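Long-range contacts in PRD-containing transcription regulator (Lactobacillus casei, PDB 3NUF), which is probably a transcription regulator built on a PRD (PTS regulation domain), the all-helical module that in related proteins responds to phosphorylation by the sugar phosphotransferase system: residues 85-90 with 104-109; 12-17 with 50-55. All coordinates share one frame; numbering follows the deposited sequence.

How the contacts relate
From the N terminus, the chain enters helix 13-21, passes through helix 25-41 and enters helix 48-67, whose start runs nearly parallel to that of helix 13-21; here contact 2 (12-17 with 50-55) closes a loop of 32 residues that is mostly helix. Contact 1 (85-90 with 104-109) opens after that and ties helix 84-97 to helix 104-115 across 13 residues. The two loops are in series, neither nested nor crossed. The centres of contact 1 and contact 2 are about 19 Å apart, on opposite sides of the chain's centre. Helix 48-67 joins them: Leu54 CD1 of its segment packs 3.9 Å from Leu108 CD1 of contact 1, linking the N-terminal helices to the C-terminal pair.

Contact 1 (85-90 with 104-109); sequences KSLDLA and EKYVLS
Ser86 and Ala90 face Ser109 and Lys105 where helices 84-97 and 104-115 cross, their local axes approaching to 8.2 Å at 124° between N-to-C directions. In this register CA of Ala90 lies 4.9 Å from CA of Lys105, and CA of Ser86 is 5.1 Å from CA of Ser109. Small side chains, Ala90, Ser86 and Ser109, lie at the crossing and are consistent with the close approach. The Ala90 methyl is pressed against the opposite backbone, its CB 3.3 Å from Lys105 O, a carbonyl already engaged by the amide of Ser109. Beside it, Leu108 brings CG to 3.9 Å from Ala90 CB, while its CD2 branch reaches the backbone of Ala90. At the other end Ser86 CB meets Ser109 O; its hydroxyl OG is engaged by Glu113, further along helix 104-115.

Leu87 reaches in from the flank, its CD2 3.6 Å from Ser109 OG and also touching Tyr106 CD1. Ser109 OG sits between the backbone N and the carbonyl carbon (chi1 78°), from where it donates to Tyr106 O over 2.7 Å, in the carbonyl plane and on a lone pair. This turns the hydroxyl back into its own helix, satisfying it beside the leucine methyl. Lys105 supplies CB to the interface and CG over the centre of the Tyr106 ring, while its extended chain leads the ammonium away.

Phe112 touches Ser86 and Leu89, extending the packing along helix 104-115. Such close helix-helix packing through alanine and serine, between consecutive helices joined by a loop, belongs here to the C-terminal part of the all-helical PRD fold.

Contact 2 (12-17 with 50-55); sequences PTEVKA and QLQVLT
Val15 CG1 overlaps the Thr55 side chain, 3.4 Å from Thr55 OG1 and also near its CG2 methyl; Val15 CG2 touches the same oxygen more loosely. Lying anti to the carbonyl carbon and beside the backbone N, Val15 CG2 also meets Leu51 CG at 3.9 Å, the two side chains crossing at about a right angle. Val15 is thus shared between two residues one helical turn apart, and its CA lies 5.5 Å from CA of Gln52, the nearest such pair between the segments.

The hydroxyl against Val15 has its polar need met within its own helix. Thr55 OG1, anti to the carbonyl carbon, donates to Leu51 O over 2.8 Å, tilted 32° from the carbonyl plane. The amide of Thr55 reaches that oxygen from the opposite face, so two donors grip Leu51 O.

Nearer the helix start, the Pro12 ring brings CD to 3.6 Å from the CD2 branch of Leu51, with CG also touching it. Pro12 holds the N-cap position of helix 13-21. A separate contact is made by Gln52, whose amide rests on Glu14 CB and CG. The CD of Gln52 lies 3.7 Å from Glu14 CB, and the carboxylate and amide planes are only 9° apart. Gln52 NE2 stays 4.2 Å from Glu14 OE1, too far for a hydrogen bond.

Met18, one turn beyond Glu14 in helix 13-21, touches Gln52 and Thr55, while Ile36 and Val32 of helix 25-41 touch Leu51 and Thr55, respectively. The local axes of 13-17 and 50-55 run 9.3 Å apart at 9°, so the start of helix 13-21 lies nearly parallel to this part of helix 48-67, a near-parallel pair within the helical bundle of this PRD protein.

Contact 1 (85-90 with 104-109)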
loop_
_atom_site.group_PDB
_atom_site.type_symbol
_atom_site.label_atom_id
_atom_site.label_comp_id
_atom_site.label_asym_id
_atom_site.label_seq_id
_atom_site.Cartn_x
_atom_site.Cartn_y
_atom_site.Cartn_z
ATOM N N LYS A 85 -13.525 -5.431 -0.391
ATOM C CA LYS A 85 -13.119 -4.088 -0.821
ATOM C C LYS A 85 -11.635 -3.907 -0.510
ATOM O O LYS A 85 -10.858 -3.450 -1.375
ATOM C CB LYS A 85 -13.964 -3.047 -0.142
ATOM C CG LYS A 85 -13.600 -1.641 -0.495
ATOM C CD LYS A 85 -14.655 -0.694 0.154
ATOM C CE LYS A 85 -14.326 0.715 -0.137
ATOM N NZ LYS A 85 -15.427 1.588 0.358
ATOM N N SER A 86 -11.199 -4.288 0.675
ATOM C CA SER A 86 -9.780 -4.181 1.030
ATOM C C SER A 86 -8.911 -5.061 0.153
ATOM O O SER A 86 -7.820 -4.656 -0.226
ATOM C CB SER A 86 -9.558 -4.518 2.456
ATOM O OG SER A 86 -10.112 -3.460 3.292
ATOM N N LEU A 87 -9.331 -6.295 -0.056
ATOM C CA LEU A 87 -8.566 -7.248 -0.880
ATOM C C LEU A 87 -8.472 -6.745 -2.297
ATOM O O LEU A 87 -7.412 -6.838 -2.943
ATOM C CB LEU A 87 -9.167 -8.647 -0.790
ATOM C CG LEU A 87 -8.951 -9.381 0.496
ATOM C CD1 LEU A 87 -10.008 -10.553 0.610
ATOM C CD2 LEU A 87 -7.531 -9.888 0.564
ATOM N N ASP A 88 -9.563 -6.209 -2.836
ATOM C CA ASP A 88 -9.572 -5.728 -4.228
ATOM C C ASP A 88 -8.668 -4.488 -4.377
ATOM O O ASP A 88 -7.952 -4.356 -5.375
ATOM C CB ASP A 88 -10.988 -5.370 -4.682
ATOM C CG ASP A 88 -11.895 -6.590 -4.865
ATOM O OD1 ASP A 88 -11.430 -7.753 -4.827
ATOM O OD2 ASP A 88 -13.128 -6.334 -5.059
ATOM N N LEU A 89 -8.717 -3.562 -3.424
ATOM C CA LEU A 89 -7.830 -2.403 -3.485
ATOM C C LEU A 89 -6.382 -2.874 -3.414
ATOM O O LEU A 89 -5.517 -2.377 -4.165
ATOM C CB LEU A 89 -8.160 -1.396 -2.378
ATOM C CG LEU A 89 -9.472 -0.667 -2.501
ATOM C CD1 LEU A 89 -9.845 0.012 -1.192
ATOM C CD2 LEU A 89 -9.331 0.370 -3.626
ATOM N N ALA A 90 -6.072 -3.795 -2.502
ATOM C CA ALA A 90 -4.712 -4.309 -2.398
ATOM C C ALA A 90 -4.271 -4.975 -3.689
ATOM O O ALA A 90 -3.128 -4.762 -4.139
ATOM C CB ALA A 90 -4.601 -5.266 -1.236
ATOM N N GLU A 104 1.001 -10.891 -2.553
ATOM C CA GLU A 104 1.362 -9.681 -1.864
ATOM C C GLU A 104 0.082 -8.961 -1.402
ATOM O O GLU A 104 0.125 -8.170 -0.444
ATOM C CB GLU A 104 2.153 -8.747 -2.730
ATOM C CG GLU A 104 3.544 -9.189 -3.111
ATOM C CD GLU A 104 4.651 -8.877 -2.098
ATOM O OE1 GLU A 104 4.436 -8.121 -1.100
ATOM O OE2 GLU A 104 5.771 -9.389 -2.344
ATOM N N LYS A 105 -1.051 -9.190 -2.065
ATOM C CA LYS A 105 -2.261 -8.481 -1.683
ATOM C C LYS A 105 -2.688 -8.756 -0.256
ATOM O O LYS A 105 -3.391 -7.921 0.328
ATOM C CB LYS A 105 -3.401 -8.793 -2.657
ATOM C CG LYS A 105 -3.973 -10.174 -2.569
ATOM C CD LYS A 105 -5.047 -10.450 -3.623
ATOM C CE LYS A 105 -5.523 -11.848 -3.591
ATOM N NZ LYS A 105 -6.668 -12.127 -4.577
ATOM N N TYR A 106 -2.390 -9.923 0.291
ATOM C CA TYR A 106 -2.957 -10.259 1.618
ATOM C C TYR A 106 -2.471 -9.366 2.725
ATOM O O TYR A 106 -3.258 -8.701 3.423
ATOM C CB TYR A 106 -2.758 -11.752 1.894
ATOM C CG TYR A 106 -3.432 -12.662 0.901
ATOM C CD1 TYR A 106 -4.805 -12.615 0.752
ATOM C CD2 TYR A 106 -2.708 -13.549 0.094
ATOM C CE1 TYR A 106 -5.411 -13.420 -0.168
ATOM C CE2 TYR A 106 -3.312 -14.340 -0.824
ATOM C CZ TYR A 106 -4.660 -14.273 -0.980
ATOM O OH TYR A 106 -5.294 -15.051 -1.922
ATOM N N VAL A 107 -1.174 -9.270 2.894
ATOM C CA VAL A 107 -0.638 -8.409 3.965
ATOM C C VAL A 107 -1.033 -6.951 3.691
ATOM O O VAL A 107 -1.414 -6.221 4.612
ATOM C CB VAL A 107 0.853 -8.578 4.134
ATOM C CG1 VAL A 107 1.487 -7.464 4.979
ATOM C CG2 VAL A 107 1.124 -9.936 4.769
ATOM N N LEU A 108 -0.974 -6.510 2.433
ATOM C CA LEU A 108 -1.369 -5.126 2.116
ATOM C C LEU A 108 -2.830 -4.864 2.450
ATOM O O LEU A 108 -3.168 -3.788 2.964
ATOM C CB LEU A 108 -1.064 -4.788 0.666
ATOM C CG LEU A 108 -1.514 -3.385 0.216
ATOM C CD1 LEU A 108 -0.842 -2.276 1.016
ATOM C CD2 LEU A 108 -1.257 -3.197 -1.281
ATOM N N SER A 109 -3.711 -5.839 2.265
ATOM C CA SER A 109 -5.127 -5.638 2.568
ATOM C C SER A 109 -5.397 -5.243 4.007
ATOM O O SER A 109 -6.368 -4.512 4.260
ATOM C CB SER A 109 -5.933 -6.876 2.150
ATOM O OG SER A 109 -5.820 -7.926 3.075
#

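Contact 2 (12-17 with 50-55)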
loop_
_atom_site.group_PDB
_atom_site.type_symbol
_atom_site.label_atom_id
_atom_site.label_comp_id
_atom_site.label_asym_id
_atom_site.label_seq_id
_atom_site.Cartn_x
_atom_site.Cartn_y
_atom_site.Cartn_z
ATOM N N PRO A 12 3.194 13.669 5.478
ATOM C CA PRO A 12 3.781 14.043 6.764
ATOM C C PRO A 12 5.281 13.930 6.777
ATOM O O PRO A 12 5.893 13.133 6.042
ATOM C CB PRO A 12 3.202 13.006 7.730
ATOM C CG PRO A 12 2.102 12.400 7.070
ATOM C CD PRO A 12 2.291 12.527 5.583
ATOM N N THR A 13 5.915 14.727 7.636
ATOM C CA THR A 13 7.343 14.698 7.773
ATOM C C THR A 13 7.973 13.309 7.867
ATOM O O THR A 13 8.975 13.040 7.220
ATOM C CB THR A 13 7.727 15.486 9.078
ATOM O OG1 THR A 13 7.230 16.818 8.934
ATOM C CG2 THR A 13 9.222 15.502 9.289
ATOM N N GLU A 14 7.379 12.463 8.703
ATOM C CA GLU A 14 7.927 11.115 8.919
ATOM C C GLU A 14 7.830 10.259 7.673
ATOM O O GLU A 14 8.750 9.485 7.396
ATOM C CB GLU A 14 7.221 10.398 10.053
ATOM C CG GLU A 14 7.362 11.116 11.425
ATOM C CD GLU A 14 6.449 12.343 11.640
ATOM O OE1 GLU A 14 5.574 12.669 10.809
ATOM O OE2 GLU A 14 6.611 12.982 12.696
ATOM N N VAL A 15 6.749 10.401 6.926
ATOM C CA VAL A 15 6.618 9.692 5.647
ATOM C C VAL A 15 7.629 10.181 4.615
ATOM O O VAL A 15 8.309 9.354 3.963
ATOM C CB VAL A 15 5.181 9.854 5.118
ATOM C CG1 VAL A 15 4.985 9.351 3.655
ATOM C CG2 VAL A 15 4.201 9.088 6.043
ATOM N N LYS A 16 7.826 11.511 4.490
ATOM C CA LYS A 16 8.834 12.039 3.598
ATOM C C LYS A 16 10.244 11.545 3.967
ATOM O O LYS A 16 11.049 11.278 3.075
ATOM C CB LYS A 16 8.823 13.552 3.562
ATOM C CG LYS A 16 7.564 14.136 2.928
ATOM C CD LYS A 16 7.627 15.645 2.658
ATOM C CE LYS A 16 7.424 16.428 3.929
ATOM N NZ LYS A 16 7.603 17.897 3.687
ATOM N N ALA A 17 10.516 11.432 5.277
ATOM C CA ALA A 17 11.786 10.895 5.792
ATOM C C ALA A 17 12.014 9.470 5.333
ATOM O O ALA A 17 13.094 9.153 4.827
ATOM C CB ALA A 17 11.869 11.008 7.369
ATOM N N GLN A 50 -1.141 5.702 10.588
ATOM C CA GLN A 50 -1.412 4.628 9.634
ATOM C C GLN A 50 -0.639 4.829 8.346
ATOM O O GLN A 50 -0.146 3.847 7.734
ATOM C CB GLN A 50 -2.900 4.549 9.338
ATOM C CG GLN A 50 -3.677 3.946 10.494
ATOM C CD GLN A 50 -5.183 4.141 10.421
ATOM O OE1 GLN A 50 -5.703 4.938 9.657
ATOM N NE2 GLN A 50 -5.902 3.348 11.227
ATOM N N LEU A 51 -0.546 6.073 7.921
ATOM C CA LEU A 51 0.137 6.372 6.706
ATOM C C LEU A 51 1.647 6.051 6.816
ATOM O O LEU A 51 2.241 5.590 5.837
ATOM C CB LEU A 51 -0.175 7.806 6.269
ATOM C CG LEU A 51 0.520 8.248 4.988
ATOM C CD1 LEU A 51 0.040 7.369 3.829
ATOM C CD2 LEU A 51 0.315 9.726 4.636
ATOM N N GLN A 52 2.279 6.240 7.986
ATOM C CA GLN A 52 3.656 5.830 8.237
ATOM C C GLN A 52 3.858 4.329 8.071
ATOM O O GLN A 52 4.788 3.860 7.392
ATOM C CB GLN A 52 4.070 6.214 9.672
ATOM C CG GLN A 52 4.411 7.649 9.885
ATOM C CD GLN A 52 4.846 7.904 11.336
ATOM O OE1 GLN A 52 5.730 7.224 11.834
ATOM N NE2 GLN A 52 4.238 8.878 11.976
ATOM N N VAL A 53 2.999 3.557 8.707
ATOM C CA VAL A 53 3.054 2.108 8.647
ATOM C C VAL A 53 2.809 1.611 7.226
ATOM O O VAL A 53 3.509 0.753 6.719
ATOM C CB VAL A 53 2.055 1.513 9.666
ATOM C CG1 VAL A 53 1.974 0.020 9.564
ATOM C CG2 VAL A 53 2.462 1.884 11.097
ATOM N N LEU A 54 1.870 2.213 6.559
ATOM C CA LEU A 54 1.595 1.911 5.137
ATOM C C LEU A 54 2.782 2.179 4.248
ATOM O O LEU A 54 3.195 1.372 3.399
ATOM C CB LEU A 54 0.385 2.690 4.629
ATOM C CG LEU A 54 0.103 2.567 3.153
ATOM C CD1 LEU A 54 -0.417 1.153 2.824
ATOM C CD2 LEU A 54 -0.908 3.658 2.688
ATOM N N THR A 55 3.397 3.346 4.435
ATOM C CA THR A 55 4.540 3.747 3.632
ATOM C C THR A 55 5.665 2.771 3.780
ATOM O O THR A 55 6.308 2.391 2.805
ATOM C CB THR A 55 4.995 5.201 3.987
ATOM O OG1 THR A 55 3.944 6.072 3.640
ATOM C CG2 THR A 55 6.244 5.599 3.223
#